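Thiamine pyrophosphokinase (Bacillus subtilis, PDB 3LM8) transfers a pyrophosphate group from ATP to thiamine, giving thiamine diphosphate and AMP, and serves thiamine salvage. Local coordinates at residues A[124-129]-A[135-140]; A[153-158]-A[170-175]; A[174-179]-A[186-191]. The protein carries 1 engineered substitution. All blocks are in the same frame, centred on the assembly; numbering follows the deposited sequence.

Contact 1. Residues A[124-129]-A[135-140]; sequences NIKIRL and HIQMFP
Leu-129 and Ile-136 face each other across the antiparallel beta hairpin of strands 126-131 and 134-139, an example of how a hairpin can be closely joined near its turn and more loosely joined farther along. The tight part is this hydrogen-bonded pair. Leu-129 N donates to Ile-136 O, and Ile-136 N returns a bond to Leu-129 O, each over 2.9 Å. On the buried face the two side chains meet by their stems, CB of Leu-129 lying 4.0 Å from CB of Ile-136. CG of the leucine stands anti to its own carbonyl carbon (chi1 -46°), which keeps CD1 beside both CB and CD1 of the isoleucine. Helix 107-122 covers this face: Leu-117 touches both residues, and Phe-110 reaches Ile-136.

Toward the other ends of the segments the direct backbone bonding gives way to water. A single molecule donates to Ile-127 O at 2.6 Å and accepts from the amide N of Met-138, a selenomethionine, at 3.0 Å, filling in where the strands have moved apart. The opposite, partly exposed side is looser and polar. There Arg-128 and Gln-137 cross with guanidinium and amide planes 88° apart; NH2 of the arginine is 3.3 Å from OE1 of the glutamine, yet the angle is too poor for a hydrogen bond. The guanidinium is secured instead by NH1, which bonds Gln-98 on the adjoining strand. Farther out, exposed Asn-124 merely brushes Pro-140. Back between the strands, the glutamine stem leans inward, placing CG of Gln-137 3.5 Å from Ile-127 O.

Contact 2. Residues A[153-158]-A[170-175]; sequences RYISFI and TGFKYP. With VIB (3-(4-amino-2-methyl-pyrimidin-5-ylmethyl)-5-(2-hydroxy-ethyl)-4-methyl-thiazol-3-ium), chain E.
Phe-157 and Ile-155, alternate residues of strand 154-159, both direct their side chains at Phe-172 in the loop that follows strand 167-170. The three form a compact example of apolar packing between a strand and a loop whose backbones stay well apart: the nearest CA atoms, those of Ile-155 and Phe-172, are 9.1 Å from each other.

The aromatic contact comes first. The two phenylalanines approach from opposite directions, and CE1 of Phe-172 comes within 3.6 Å of CE2 of Phe-157, at the edge of the Phe-157 ring and near its plane. With the planes turned 44° against each other and the centroids 5.9 Å apart, the rings meet obliquely.

The aliphatic contact uses the same aromatic atom. CG2 of Ile-155 lies 4.0 Å from CE1 of Phe-172, in the plane of that ring and at its edge. CG1 of the isoleucine stands anti to the carbonyl carbon (chi1 -65°), leaving CG2, anti to the backbone N, to meet Phe-172. CE1 of Phe-172 thus fits against both strand residues.

Charged groups stay outside this apolar patch. Arg-153 makes a salt bridge with Glu-192, to which Lys-173 also reaches in a long, weak ion pair; the shared carboxylate probably eases the proximity of the two positive side chains.

The ligand contact belongs to the loop: Tyr-174 turns one face of its ring to the methylene of the bound thiamine.

In the fold, the cluster fills the space between strand 154-159, an outermost strand of the large mixed sheet, and the four-stranded antiparallel sheet. Ile-146 of strand 142-147 touches both Ile-155 and Phe-172, and Phe-157 meets Phe-200 of strand 197-202.

Contact 3. Residues A[174-179]-A[186-191]; sequences YPLNNC and TLCISN. With VIB (3-(4-amino-2-methyl-pyrimidin-5-ylmethyl)-5-(2-hydroxy-ethyl)-4-methyl-thiazol-3-ium), chain E.
The thiamine pocket is built here from two lengths of chain, with Tyr-174 and Leu-176 on one and residues 186-191 on the other, and it shows how a ligand can be packed by an aromatic ring and leucine side chains, with backbone carbonyls close to both heterocycles. Between the segments themselves, Leu-176 CD2 rests 3.9 Å from Cys-188 SG, and the Asn-191 side chain slides past Tyr-174 at the edge of its ring. The pyrimidine lies between Leu-187 and the Tyr-174 ring, which runs almost parallel to it. Tyr-174 CG, set anti to the carbonyl carbon (chi1 -66°), comes 3.4 Å from C5A, while the methylene C7A sits over the tyrosine ring centre, 3.3 Å from CE2. On the opposite pyrimidine face, Leu-187 CD1 approaches N3A at 3.3 Å, and Leu-187 O sits above the ring, 3.2 Å from N1A. With an alanine in place of Tyr-174, one pyrimidine face and the methylene would probably be left uncovered and thiamine freer to shift. Leu-176 CD1 meets the pyrimidine methyl CM2 at 3.5 Å. Ile-189 O is 3.2 Å from N3 of the cationic thiazolium, whose charge it is likely to stabilise. The arrangement is that of the vitamin B1-binding domain of thiamine pyrophosphokinases, with the substrate seated between the start of strand 176-181, with the loop before it, and the loop 186-191.

Overall arrangement
From the N terminus, the chain runs through the helices and strands of the catalytic part before contact 1 closes the short hairpin of 126-131 and 134-139 within the large mixed sheet. Contact 1 is complete before contact 2 opens; the latter joins strand 154-159, an outermost strand of that sheet, to the loop after 167-170, spanning strand 164-165 and most of 167-170. Contact 3 begins on the stretch where contact 2 ends, sharing Tyr-174 and Pro-175, and closes the next loop at 186-191. Probable hydrogen bonds from Phe-157 N to Cys-188 O and between Ser-156 OG and Ser-190 N join this pocket loop to the large sheet. Contacts 2 and 3 both reach thiamine.

Contact 1. Residues A[124-129]-A[135-140]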
loop_
_atom_site.group_PDB
_atom_site.type_symbol
_atom_site.label_atom_id
_atom_site.label_comp_id
_atom_site.label_asym_id
_atom_site.label_seq_id
_atom_site.Cartn_x
_atom_site.Cartn_y
_atom_site.Cartn_z
ATOM N N ASN A 124 6.234 -12.680 -4.056
ATOM C CA ASN A 124 7.182 -11.822 -4.744
ATOM C C ASN A 124 6.509 -10.917 -5.777
ATOM O O ASN A 124 6.771 -11.007 -6.977
ATOM C CB ASN A 124 8.283 -12.656 -5.408
ATOM C CG ASN A 124 9.434 -12.964 -4.461
ATOM O OD1 ASN A 124 10.457 -13.519 -4.868
ATOM N ND2 ASN A 124 9.272 -12.602 -3.191
ATOM N N ILE A 125 5.624 -10.054 -5.293
ATOM C CA ILE A 125 4.927 -9.094 -6.138
ATOM C C ILE A 125 4.934 -7.759 -5.397
ATOM O O ILE A 125 4.541 -7.686 -4.236
ATOM C CB ILE A 125 3.461 -9.500 -6.388
ATOM C CG1 ILE A 125 3.394 -10.852 -7.092
ATOM C CG2 ILE A 125 2.778 -8.443 -7.242
ATOM C CD1 ILE A 125 1.981 -11.327 -7.349
ATOM N N LYS A 126 5.391 -6.706 -6.064
ATOM C CA LYS A 126 5.435 -5.392 -5.444
ATOM C C LYS A 126 4.042 -4.930 -5.036
ATOM O O LYS A 126 3.127 -4.828 -5.865
ATOM C CB LYS A 126 6.076 -4.384 -6.398
ATOM C CG LYS A 126 7.564 -4.630 -6.601
ATOM C CD LYS A 126 8.157 -3.777 -7.707
ATOM C CE LYS A 126 9.657 -4.019 -7.821
ATOM N NZ LYS A 126 9.975 -5.472 -7.929
ATOM N N ILE A 127 3.894 -4.671 -3.739
ATOM C CA ILE A 127 2.639 -4.206 -3.159
ATOM C C ILE A 127 2.954 -2.953 -2.357
ATOM O O ILE A 127 3.578 -3.015 -1.301
ATOM C CB ILE A 127 2.045 -5.269 -2.223
ATOM C CG1 ILE A 127 1.906 -6.599 -2.977
ATOM C CG2 ILE A 127 0.700 -4.796 -1.679
ATOM C CD1 ILE A 127 1.332 -7.727 -2.138
ATOM N N ARG A 128 2.534 -1.810 -2.864
ATOM C CA ARG A 128 2.807 -0.542 -2.194
ATOM C C ARG A 128 1.532 0.011 -1.582
ATOM O O ARG A 128 0.494 0.008 -2.236
ATOM C CB ARG A 128 3.379 0.451 -3.218
ATOM C CG ARG A 128 3.420 1.882 -2.750
ATOM C CD ARG A 128 3.938 2.822 -3.836
ATOM N NE ARG A 128 5.342 2.591 -4.159
ATOM C CZ ARG A 128 5.770 2.051 -5.295
ATOM N NH1 ARG A 128 4.908 1.679 -6.232
ATOM N NH2 ARG A 128 7.069 1.881 -5.493
ATOM N N LEU A 129 1.593 0.457 -0.330
ATOM C CA LEU A 129 0.402 1.035 0.309
ATOM C C LEU A 129 0.567 2.534 0.199
ATOM O O LEU A 129 1.661 3.045 0.402
ATOM C CB LEU A 129 0.298 0.656 1.788
ATOM C CG LEU A 129 0.517 -0.787 2.262
ATOM C CD1 LEU A 129 0.216 -0.826 3.761
ATOM C CD2 LEU A 129 -0.371 -1.774 1.499
ATOM N N HIS A 135 4.074 6.049 1.962
ATOM C CA HIS A 135 4.217 4.971 0.997
ATOM C C HIS A 135 4.867 3.840 1.778
ATOM O O HIS A 135 6.012 3.938 2.209
ATOM C CB HIS A 135 5.126 5.378 -0.165
ATOM C CG HIS A 135 4.467 6.269 -1.169
ATOM N ND1 HIS A 135 5.101 6.687 -2.319
ATOM C CD2 HIS A 135 3.231 6.820 -1.200
ATOM C CE1 HIS A 135 4.282 7.454 -3.016
ATOM N NE2 HIS A 135 3.140 7.552 -2.358
ATOM N N ILE A 136 4.131 2.763 1.975
ATOM C CA ILE A 136 4.670 1.648 2.726
ATOM C C ILE A 136 4.953 0.484 1.804
ATOM O O ILE A 136 4.179 0.212 0.881
ATOM C CB ILE A 136 3.683 1.207 3.823
ATOM C CG1 ILE A 136 3.426 2.379 4.756
ATOM C CG2 ILE A 136 4.263 0.039 4.618
ATOM C CD1 ILE A 136 2.193 2.244 5.541
ATOM N N GLN A 137 6.063 -0.201 2.056
ATOM C CA GLN A 137 6.449 -1.347 1.243
ATOM C C GLN A 137 7.343 -2.275 2.040
ATOM O O GLN A 137 8.180 -1.838 2.831
ATOM C CB GLN A 137 7.185 -0.886 -0.011
ATOM C CG GLN A 137 6.753 -1.581 -1.279
ATOM C CD GLN A 137 7.570 -1.135 -2.484
ATOM O OE1 GLN A 137 7.570 0.044 -2.853
ATOM N NE2 GLN A 137 8.275 -2.081 -3.103
HETATM N N MSE A 138 7.147 -3.569 1.835
HETATM C CA MSE A 138 7.931 -4.571 2.525
HETATM C C MSE A 138 8.870 -5.242 1.550
HETATM O O MSE A 138 8.544 -5.417 0.381
HETATM C CB MSE A 138 7.015 -5.616 3.159
HETATM C CG MSE A 138 6.598 -5.286 4.581
HETATM SE SE MSE A 138 5.666 -6.749 5.439
HETATM C CE MSE A 138 6.346 -8.232 4.399
ATOM N N PHE A 139 10.047 -5.615 2.024
ATOM C CA PHE A 139 10.998 -6.281 1.149
ATOM C C PHE A 139 11.656 -7.496 1.767
ATOM O O PHE A 139 11.974 -7.527 2.968
ATOM C CB PHE A 139 12.132 -5.343 0.721
ATOM C CG PHE A 139 11.689 -4.145 -0.064
ATOM C CD1 PHE A 139 11.178 -3.025 0.582
ATOM C CD2 PHE A 139 11.819 -4.127 -1.452
ATOM C CE1 PHE A 139 10.801 -1.895 -0.144
ATOM C CE2 PHE A 139 11.447 -3.007 -2.190
ATOM C CZ PHE A 139 10.935 -1.882 -1.536
ATOM N N PRO A 140 11.843 -8.535 0.952
ATOM C CA PRO A 140 12.498 -9.756 1.425
ATOM C C PRO A 140 13.992 -9.455 1.258
ATOM O O PRO A 140 14.362 -8.389 0.762
ATOM C CB PRO A 140 12.017 -10.816 0.432
ATOM C CG PRO A 140 11.863 -10.025 -0.862
ATOM C CD PRO A 140 11.198 -8.742 -0.363
HETATM O O HOH W 1 5.048 -4.661 -0.005
#

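Contact 2. Residues A[153-158]-A[170-175]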
loop_
_atom_site.group_PDB
_atom_site.type_symbol
_atom_site.label_atom_id
_atom_site.label_comp_id
_atom_site.label_asym_id
_atom_site.label_seq_id
_atom_site.Cartn_x
_atom_site.Cartn_y
_atom_site.Cartn_z
ATOM N N ARG A 153 10.301 13.626 2.118
ATOM C CA ARG A 153 11.739 13.568 2.386
ATOM C C ARG A 153 12.250 12.513 3.348
ATOM O O ARG A 153 13.455 12.245 3.390
ATOM C CB ARG A 153 12.234 14.929 2.878
ATOM C CG ARG A 153 11.858 15.267 4.314
ATOM C CD ARG A 153 12.388 16.637 4.675
ATOM N NE ARG A 153 13.830 16.702 4.466
ATOM C CZ ARG A 153 14.472 17.771 4.009
ATOM N NH1 ARG A 153 15.788 17.738 3.852
ATOM N NH2 ARG A 153 13.797 18.869 3.698
ATOM N N TYR A 154 11.354 11.927 4.129
ATOM C CA TYR A 154 11.773 10.914 5.089
ATOM C C TYR A 154 11.562 9.501 4.582
ATOM O O TYR A 154 10.565 9.194 3.933
ATOM C CB TYR A 154 11.046 11.111 6.418
ATOM C CG TYR A 154 11.196 12.508 6.985
ATOM C CD1 TYR A 154 10.274 13.505 6.673
ATOM C CD2 TYR A 154 12.268 12.833 7.826
ATOM C CE1 TYR A 154 10.406 14.790 7.185
ATOM C CE2 TYR A 154 12.411 14.113 8.341
ATOM C CZ TYR A 154 11.476 15.091 8.019
ATOM O OH TYR A 154 11.598 16.364 8.538
ATOM N N ILE A 155 12.541 8.653 4.872
ATOM C CA ILE A 155 12.536 7.256 4.469
ATOM C C ILE A 155 12.897 6.500 5.727
ATOM O O ILE A 155 14.021 6.628 6.196
ATOM C CB ILE A 155 13.643 6.980 3.445
ATOM C CG1 ILE A 155 13.365 7.745 2.157
ATOM C CG2 ILE A 155 13.782 5.481 3.202
ATOM C CD1 ILE A 155 14.632 8.170 1.446
ATOM N N SER A 156 11.959 5.731 6.273
ATOM C CA SER A 156 12.213 4.959 7.483
ATOM C C SER A 156 12.221 3.465 7.186
ATOM O O SER A 156 11.537 3.000 6.281
ATOM C CB SER A 156 11.145 5.258 8.531
ATOM O OG SER A 156 11.149 6.631 8.883
ATOM N N PHE A 157 12.995 2.711 7.953
ATOM C CA PHE A 157 13.066 1.263 7.768
ATOM C C PHE A 157 12.713 0.591 9.082
ATOM O O PHE A 157 13.193 0.989 10.139
ATOM C CB PHE A 157 14.471 0.833 7.348
ATOM C CG PHE A 157 14.839 1.229 5.943
ATOM C CD1 PHE A 157 14.215 0.638 4.854
ATOM C CD2 PHE A 157 15.832 2.176 5.714
ATOM C CE1 PHE A 157 14.575 0.975 3.554
ATOM C CE2 PHE A 157 16.200 2.522 4.424
ATOM C CZ PHE A 157 15.573 1.922 3.339
ATOM N N ILE A 158 11.869 -0.430 9.021
ATOM C CA ILE A 158 11.478 -1.130 10.233
ATOM C C ILE A 158 11.461 -2.635 10.033
ATOM O O ILE A 158 10.844 -3.141 9.096
ATOM C CB ILE A 158 10.093 -0.665 10.695
ATOM C CG1 ILE A 158 10.093 0.858 10.812
ATOM C CG2 ILE A 158 9.748 -1.304 12.026
ATOM C CD1 ILE A 158 8.750 1.446 11.090
ATOM N N THR A 170 23.131 3.326 1.508
ATOM C CA THR A 170 24.027 4.188 0.754
ATOM C C THR A 170 23.268 5.278 0.035
ATOM O O THR A 170 22.332 4.996 -0.710
ATOM C CB THR A 170 24.803 3.384 -0.287
ATOM O OG1 THR A 170 25.551 2.355 0.371
ATOM C CG2 THR A 170 25.755 4.292 -1.054
ATOM N N GLY A 171 23.697 6.519 0.239
ATOM C CA GLY A 171 23.034 7.656 -0.375
ATOM C C GLY A 171 22.095 8.242 0.661
ATOM O O GLY A 171 21.241 9.087 0.368
ATOM N N PHE A 172 22.267 7.786 1.896
ATOM C CA PHE A 172 21.430 8.231 2.998
ATOM C C PHE A 172 22.153 9.161 3.972
ATOM O O PHE A 172 23.369 9.070 4.164
ATOM C CB PHE A 172 20.880 7.013 3.761
ATOM C CG PHE A 172 19.940 6.161 2.957
ATOM C CD1 PHE A 172 18.602 6.057 3.311
ATOM C CD2 PHE A 172 20.393 5.461 1.844
ATOM C CE1 PHE A 172 17.725 5.265 2.568
ATOM C CE2 PHE A 172 19.523 4.666 1.093
ATOM C CZ PHE A 172 18.190 4.570 1.457
ATOM N N LYS A 173 21.385 10.055 4.585
ATOM C CA LYS A 173 21.930 10.985 5.557
ATOM C C LYS A 173 22.576 10.181 6.677
ATOM O O LYS A 173 23.621 10.558 7.192
ATOM C CB LYS A 173 20.799 11.852 6.110
ATOM C CG LYS A 173 21.173 12.830 7.212
ATOM C CD LYS A 173 20.015 13.807 7.394
ATOM C CE LYS A 173 20.235 14.819 8.488
ATOM N NZ LYS A 173 19.126 15.819 8.453
ATOM N N TYR A 174 21.949 9.059 7.033
ATOM C CA TYR A 174 22.436 8.183 8.101
ATOM C C TYR A 174 22.877 6.821 7.565
ATOM O O TYR A 174 22.133 5.852 7.623
ATOM C CB TYR A 174 21.334 7.996 9.156
ATOM C CG TYR A 174 20.971 9.264 9.906
ATOM C CD1 TYR A 174 21.728 9.694 11.002
ATOM C CD2 TYR A 174 19.869 10.037 9.518
ATOM C CE1 TYR A 174 21.396 10.860 11.698
ATOM C CE2 TYR A 174 19.529 11.201 10.203
ATOM C CZ TYR A 174 20.295 11.607 11.294
ATOM O OH TYR A 174 19.957 12.754 11.975
ATOM N N PRO A 175 24.110 6.736 7.049
ATOM C CA PRO A 175 24.673 5.500 6.495
ATOM C C PRO A 175 24.684 4.319 7.462
ATOM O O PRO A 175 24.563 4.485 8.677
ATOM C CB PRO A 175 26.084 5.917 6.086
ATOM C CG PRO A 175 25.910 7.355 5.736
ATOM C CD PRO A 175 25.057 7.847 6.886
HETATM C CM2 VIB E . 20.303 4.159 10.441
HETATM N N4A VIB E . 20.319 7.748 13.628
HETATM C CM4 VIB E . 16.180 11.272 12.808
HETATM O O1 VIB E . 15.529 11.732 16.589
HETATM C C7 VIB E . 14.289 11.024 16.508
HETATM C C6 VIB E . 14.063 10.566 15.067
HETATM C C2 VIB E . 17.003 7.930 14.198
HETATM S S1 VIB E . 15.679 8.179 15.308
HETATM C C5 VIB E . 15.244 9.713 14.601
HETATM C C4 VIB E . 16.178 9.964 13.603
HETATM N N3 VIB E . 17.087 9.005 13.412
HETATM C C7A VIB E . 18.125 9.147 12.380
HETATM C C4A VIB E . 19.768 7.181 12.558
HETATM N N3A VIB E . 20.263 6.035 12.066
HETATM C C2A VIB E . 19.711 5.460 10.988
HETATM N N1A VIB E . 18.653 6.023 10.387
HETATM C C6A VIB E . 18.134 7.152 10.837
HETATM C C5A VIB E . 18.676 7.786 11.948
#

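Contact 3. Residues A[174-179]-A[186-191]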
loop_
_atom_site.group_PDB
_atom_site.type_symbol
_atom_site.label_atom_id
_atom_site.label_comp_id
_atom_site.label_asym_id
_atom_site.label_seq_id
_atom_site.Cartn_x
_atom_site.Cartn_y
_atom_site.Cartn_z
ATOM N N TYR A 174 21.949 9.059 7.033
ATOM C CA TYR A 174 22.436 8.183 8.101
ATOM C C TYR A 174 22.877 6.821 7.565
ATOM O O TYR A 174 22.133 5.852 7.623
ATOM C CB TYR A 174 21.334 7.996 9.156
ATOM C CG TYR A 174 20.971 9.264 9.906
ATOM C CD1 TYR A 174 21.728 9.694 11.002
ATOM C CD2 TYR A 174 19.869 10.037 9.518
ATOM C CE1 TYR A 174 21.396 10.860 11.698
ATOM C CE2 TYR A 174 19.529 11.201 10.203
ATOM C CZ TYR A 174 20.295 11.607 11.294
ATOM O OH TYR A 174 19.957 12.754 11.975
ATOM N N PRO A 175 24.110 6.736 7.049
ATOM C CA PRO A 175 24.673 5.500 6.495
ATOM C C PRO A 175 24.684 4.319 7.462
ATOM O O PRO A 175 24.563 4.485 8.677
ATOM C CB PRO A 175 26.084 5.917 6.086
ATOM C CG PRO A 175 25.910 7.355 5.736
ATOM C CD PRO A 175 25.057 7.847 6.886
ATOM N N LEU A 176 24.854 3.131 6.890
ATOM C CA LEU A 176 24.883 1.874 7.629
ATOM C C LEU A 176 25.659 0.860 6.791
ATOM O O LEU A 176 25.405 0.728 5.593
ATOM C CB LEU A 176 23.445 1.380 7.831
ATOM C CG LEU A 176 22.914 1.030 9.222
ATOM C CD1 LEU A 176 23.216 2.153 10.207
ATOM C CD2 LEU A 176 21.418 0.765 9.121
ATOM N N ASN A 177 26.597 0.141 7.404
ATOM C CA ASN A 177 27.382 -0.855 6.658
ATOM C C ASN A 177 27.297 -2.246 7.287
ATOM O O ASN A 177 27.805 -2.461 8.390
ATOM C CB ASN A 177 28.851 -0.407 6.559
ATOM C CG ASN A 177 29.717 -1.380 5.759
ATOM O OD1 ASN A 177 29.313 -1.883 4.705
ATOM N ND2 ASN A 177 30.922 -1.637 6.253
ATOM N N ASN A 178 26.665 -3.181 6.573
ATOM C CA ASN A 178 26.480 -4.566 7.039
ATOM C C ASN A 178 26.104 -4.615 8.518
ATOM O O ASN A 178 26.680 -5.360 9.317
ATOM C CB ASN A 178 27.740 -5.395 6.772
ATOM C CG ASN A 178 27.831 -5.866 5.328
ATOM O OD1 ASN A 178 28.884 -6.315 4.874
ATOM N ND2 ASN A 178 26.721 -5.777 4.603
ATOM N N CYS A 179 25.102 -3.806 8.844
ATOM C CA CYS A 179 24.577 -3.645 10.190
ATOM C C CYS A 179 23.506 -4.692 10.519
ATOM O O CYS A 179 22.760 -5.133 9.646
ATOM C CB CYS A 179 23.990 -2.227 10.298
ATOM S SG CYS A 179 23.621 -1.619 11.952
ATOM N N THR A 186 14.021 1.116 16.572
ATOM C CA THR A 186 13.542 2.264 15.811
ATOM C C THR A 186 14.708 3.172 15.441
ATOM O O THR A 186 14.565 4.393 15.350
ATOM C CB THR A 186 12.503 3.080 16.581
ATOM O OG1 THR A 186 13.114 3.682 17.725
ATOM C CG2 THR A 186 11.373 2.190 17.023
ATOM N N LEU A 187 15.868 2.556 15.231
ATOM C CA LEU A 187 17.071 3.283 14.847
ATOM C C LEU A 187 16.973 3.752 13.406
ATOM O O LEU A 187 17.329 4.896 13.086
ATOM C CB LEU A 187 18.305 2.390 14.958
ATOM C CG LEU A 187 19.534 2.953 14.237
ATOM C CD1 LEU A 187 19.898 4.285 14.873
ATOM C CD2 LEU A 187 20.705 1.977 14.312
ATOM N N CYS A 188 16.488 2.859 12.546
ATOM C CA CYS A 188 16.379 3.143 11.121
ATOM C C CYS A 188 15.150 3.944 10.685
ATOM O O CYS A 188 14.723 3.879 9.531
ATOM C CB CYS A 188 16.476 1.827 10.341
ATOM S SG CYS A 188 17.920 0.815 10.826
ATOM N N ILE A 189 14.593 4.716 11.608
ATOM C CA ILE A 189 13.437 5.548 11.313
ATOM C C ILE A 189 13.926 6.968 11.108
ATOM O O ILE A 189 14.921 7.383 11.697
ATOM C CB ILE A 189 12.421 5.542 12.475
ATOM C CG1 ILE A 189 11.773 4.166 12.581
ATOM C CG2 ILE A 189 11.372 6.631 12.275
ATOM C CD1 ILE A 189 10.779 4.052 13.703
ATOM N N SER A 190 13.223 7.700 10.253
ATOM C CA SER A 190 13.562 9.084 9.965
ATOM C C SER A 190 14.917 9.284 9.282
ATOM O O SER A 190 15.741 10.086 9.733
ATOM C CB SER A 190 13.497 9.914 11.251
ATOM O OG SER A 190 12.173 10.346 11.503
ATOM N N ASN A 191 15.147 8.549 8.198
ATOM C CA ASN A 191 16.387 8.693 7.446
ATOM C C ASN A 191 16.035 9.599 6.271
ATOM O O ASN A 191 14.875 9.958 6.075
ATOM C CB ASN A 191 16.887 7.333 6.942
ATOM C CG ASN A 191 18.401 7.285 6.785
ATOM O OD1 ASN A 191 19.017 6.218 6.902
ATOM N ND2 ASN A 191 19.009 8.437 6.516
HETATM C CM2 VIB E . 20.303 4.159 10.441
HETATM N N4A VIB E . 20.319 7.748 13.628
HETATM C CM4 VIB E . 16.180 11.272 12.808
HETATM O O1 VIB E . 15.529 11.732 16.589
HETATM C C7 VIB E . 14.289 11.024 16.508
HETATM C C6 VIB E . 14.063 10.566 15.067
HETATM C C2 VIB E . 17.003 7.930 14.198
HETATM S S1 VIB E . 15.679 8.179 15.308
HETATM C C5 VIB E . 15.244 9.713 14.601
HETATM C C4 VIB E . 16.178 9.964 13.603
HETATM N N3 VIB E . 17.087 9.005 13.412
HETATM C C7A VIB E . 18.125 9.147 12.380
HETATM C C4A VIB E . 19.768 7.181 12.558
HETATM N N3A VIB E . 20.263 6.035 12.066
HETATM C C2A VIB E . 19.711 5.460 10.988
HETATM N N1A VIB E . 18.653 6.023 10.387
HETATM C C6A VIB E . 18.134 7.152 10.837
HETATM C C5A VIB E . 18.676 7.786 11.948
#